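Local atomic coordinates of ciona betagamma-crystallin (PDB entry 2BV2), a protein that binds calcium and serves as a structural component of the neuroectodermal visual system of the sea squirt Ciona intestinalis. Residues S35-E40 and Y57-G62. Numbering follows the deposited sequence.
With CA (calcium ion), chain C.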
ATOM      1  N   SER A  35      -5.713  -2.108  -4.389  1.00  9.86           N
ATOM      2  CA  SER A  35      -7.058  -1.629  -4.176  1.00  9.07           C
ATOM      3  C   SER A  35      -7.557  -1.793  -2.723  1.00  6.71           C
ATOM      4  O   SER A  35      -8.585  -1.244  -2.382  1.00  9.12           O
ATOM      5  CB  SER A  35      -7.985  -2.341  -5.158  1.00 10.30           C
ATOM      6  OG  SER A  35      -7.655  -2.041  -6.507  1.00 11.39           O
ATOM      7  N   SER A  36      -6.866  -2.581  -1.885  1.00  5.77           N
ATOM      8  CA  SER A  36      -7.100  -2.564  -0.447  1.00  7.70           C
ATOM      9  C   SER A  36      -5.816  -2.915   0.309  1.00  9.42           C
ATOM     10  O   SER A  36      -4.848  -3.424  -0.284  1.00 10.51           O
ATOM     11  CB  SER A  36      -8.216  -3.534  -0.062  1.00 11.42           C
ATOM     12  OG  SER A  36      -7.890  -4.875  -0.381  1.00 10.86           O
ATOM     13  N   ILE A  37      -5.819  -2.628   1.610  1.00 11.62           N
ATOM     14  CA  ILE A  37      -4.615  -2.724   2.440  1.00 12.20           C
ATOM     15  C   ILE A  37      -4.976  -3.132   3.856  1.00  8.82           C
ATOM     16  O   ILE A  37      -5.971  -2.671   4.390  1.00 11.21           O
ATOM     17  CB  ILE A  37      -3.839  -1.368   2.504  1.00 10.82           C
ATOM     18  CG1 ILE A  37      -3.291  -0.962   1.126  1.00 11.19           C
ATOM     19  CG2 ILE A  37      -2.690  -1.441   3.525  1.00 12.75           C
ATOM     20  CD1 ILE A  37      -2.598   0.401   1.147  1.00 11.51           C
ATOM     21  N   ILE A  38      -4.158  -4.001   4.454  1.00  9.76           N
ATOM     22  CA  ILE A  38      -4.229  -4.284   5.869  1.00 13.25           C
ATOM     23  C   ILE A  38      -2.887  -3.919   6.484  1.00 13.24           C
ATOM     24  O   ILE A  38      -1.841  -4.426   6.059  1.00 13.67           O
ATOM     25  CB  ILE A  38      -4.529  -5.761   6.158  1.00 13.42           C
ATOM     26  CG1 ILE A  38      -5.943  -6.091   5.660  1.00 12.29           C
ATOM     27  CG2 ILE A  38      -4.353  -6.052   7.674  1.00 12.93           C
ATOM     28  CD1 ILE A  38      -6.370  -7.528   5.862  1.00 12.49           C
ATOM     29  N   VAL A  39      -2.902  -3.024   7.470  1.00 11.84           N
ATOM     30  CA  VAL A  39      -1.692  -2.775   8.255  1.00 14.22           C
ATOM     31  C   VAL A  39      -1.798  -3.611   9.521  1.00 12.53           C
ATOM     32  O   VAL A  39      -2.650  -3.351  10.363  1.00 13.74           O
ATOM     33  CB  VAL A  39      -1.511  -1.284   8.596  1.00 14.58           C
ATOM     34  CG1 VAL A  39      -0.286  -1.069   9.469  1.00 17.50           C
ATOM     35  CG2 VAL A  39      -1.378  -0.442   7.337  1.00 12.23           C
ATOM     36  N   GLU A  40      -0.930  -4.615   9.652  1.00 12.98           N
ATOM     37  CA  GLU A  40      -0.921  -5.471  10.841  1.00 13.58           C
ATOM     38  C   GLU A  40      -0.229  -4.784  12.010  1.00 13.69           C
ATOM     39  O   GLU A  40      -0.715  -4.830  13.136  1.00 18.14           O
ATOM     40  CB  GLU A  40      -0.236  -6.800  10.547  1.00 18.56           C
ATOM     41  CG  GLU A  40      -0.847  -7.572   9.391  1.00 25.61           C
ATOM     42  CD  GLU A  40      -2.176  -8.222   9.729  1.00 30.24           C
ATOM     43  OE1 GLU A  40      -2.758  -7.921  10.791  1.00 34.97           O
ATOM     44  OE2 GLU A  40      -2.644  -9.051   8.920  1.00 39.89           O
ATOM     45  N   TYR A  57       0.073   8.948   1.743  1.00 10.87           N
ATOM     46  CA  TYR A  57      -1.048   8.592   2.609  1.00  9.81           C
ATOM     47  C   TYR A  57      -0.516   7.860   3.829  1.00 12.06           C
ATOM     48  O   TYR A  57       0.254   6.899   3.690  1.00 13.06           O
ATOM     49  CB  TYR A  57      -2.064   7.716   1.882  1.00 12.20           C
ATOM     50  CG  TYR A  57      -2.450   8.245   0.525  1.00 10.04           C
ATOM     51  CD1 TYR A  57      -3.398   9.233   0.390  1.00 13.64           C
ATOM     52  CD2 TYR A  57      -1.877   7.731  -0.627  1.00 13.59           C
ATOM     53  CE1 TYR A  57      -3.746   9.713  -0.846  1.00 15.54           C
ATOM     54  CE2 TYR A  57      -2.233   8.196  -1.860  1.00 11.68           C
ATOM     55  CZ  TYR A  57      -3.160   9.187  -1.960  1.00 11.64           C
ATOM     56  OH  TYR A  57      -3.523   9.675  -3.179  1.00 17.57           O
ATOM     57  N   LYS A  58      -0.930   8.315   5.015  1.00 15.28           N
ATOM     58  CA  LYS A  58      -0.514   7.718   6.274  1.00 14.83           C
ATOM     59  C   LYS A  58      -1.515   6.675   6.747  1.00 11.97           C
ATOM     60  O   LYS A  58      -2.728   6.917   6.785  1.00 13.90           O
ATOM     61  CB  LYS A  58      -0.391   8.802   7.338  1.00 16.72           C
ATOM     62  CG  LYS A  58       0.348   8.372   8.591  1.00 19.98           C
ATOM     63  CD  LYS A  58       0.331   9.516   9.596  1.00 21.78           C
ATOM     64  CE  LYS A  58       0.987   9.132  10.882  1.00 25.09           C
ATOM     65  NZ  LYS A  58       0.733  10.171  11.907  1.00 27.69           N
ATOM     66  N   LEU A  59      -0.987   5.524   7.139  1.00 11.88           N
ATOM     67  CA  LEU A  59      -1.792   4.360   7.479  1.00 15.25           C
ATOM     68  C   LEU A  59      -1.264   3.834   8.772  1.00 13.76           C
ATOM     69  O   LEU A  59      -0.048   3.660   8.910  1.00 15.80           O
ATOM     70  CB  LEU A  59      -1.605   3.261   6.432  1.00 15.15           C
ATOM     71  CG  LEU A  59      -2.471   3.228   5.187  1.00 21.41           C
ATOM     72  CD1 LEU A  59      -2.675   4.575   4.586  1.00 22.21           C
ATOM     73  CD2 LEU A  59      -1.822   2.253   4.213  1.00 20.42           C
ATOM     74  N   THR A  60      -2.165   3.628   9.728  1.00 16.66           N
ATOM     75  CA  THR A  60      -1.838   3.006  11.010  1.00 15.53           C
ATOM     76  C   THR A  60      -2.534   1.653  11.053  1.00 15.91           C
ATOM     77  O   THR A  60      -3.369   1.358  10.179  1.00 17.21           O
ATOM     78  CB  THR A  60      -2.294   3.900  12.175  1.00 15.08           C
ATOM     79  OG1 THR A  60      -3.704   4.130  12.081  1.00 18.61           O
ATOM     80  CG2 THR A  60      -1.577   5.232  12.113  1.00 15.38           C
ATOM     81  N   PRO A  61      -2.182   0.812  12.040  1.00 14.67           N
ATOM     82  CA  PRO A  61      -2.749  -0.529  12.126  1.00 15.59           C
ATOM     83  C   PRO A  61      -4.270  -0.591  11.974  1.00 12.72           C
ATOM     84  O   PRO A  61      -4.994   0.172  12.600  1.00 14.61           O
ATOM     85  CB  PRO A  61      -2.298  -1.002  13.515  1.00 16.27           C
ATOM     86  CG  PRO A  61      -0.984  -0.327  13.702  1.00 14.02           C
ATOM     87  CD  PRO A  61      -1.219   1.054  13.128  1.00 12.76           C
ATOM     88  N   GLY A  62      -4.733  -1.516  11.138  1.00 13.36           N
ATOM     89  CA  GLY A  62      -6.141  -1.617  10.799  1.00 14.60           C
ATOM     90  C   GLY A  62      -6.335  -2.032   9.355  1.00 12.69           C
ATOM     91  O   GLY A  62      -5.372  -2.230   8.616  1.00 12.14           O
TER
HETATM   92 CA    CA C 101      -6.686  -3.341  -8.253  1.00  9.62          CA
HETATM   93  O   HOH W   1      -8.363  -2.361  -9.543  1.00 12.80           O
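Val39 sits against residues 59-61, where the chain crosses from one sheet of the betagamma-crystallin Greek-key sandwich to the other. Strand 56-59 lies in one sheet; after Thr60 and Pro61, Gly62 joins strand 36-41 in the second. The forked Val39 fills the hollow on the inner side of this connection: CG1, anti to the backbone N (chi1 177°), lies against Pro61, while CG2 rests 3.8 Å from Leu59 CB. Its CB packs 3.6 Å from Thr60 O, an oxygen also hydrogen-bonded to Tyr64 OH. Deeper, Leu59 CD2 sits over the notch between CD1 and CG2 of Ile37, 3.7 Å from CD1, the side chains crossing at about a right angle. Branched aliphatics suit this interior, which Trp44, Val46 and Trp70 help line. Pro61 suits the exposed corner, its ring holding phi near -48°, and Gly62 takes a phi of 144° that would jam a side chain against the preceding carbonyl. Segment 35-40 opens with a classic beta bulge, Ser35 and Ser36 facing Phe6, and Ser35 OG binds calcium. Val39 and Gly62 form an antiparallel hydrogen-bonded pair, Val39 N to Gly62 O at 2.8 Å and Gly62 N to Val39 O at 2.9 Å, the latter oxygen also 3.3 Å from Pro61 CA.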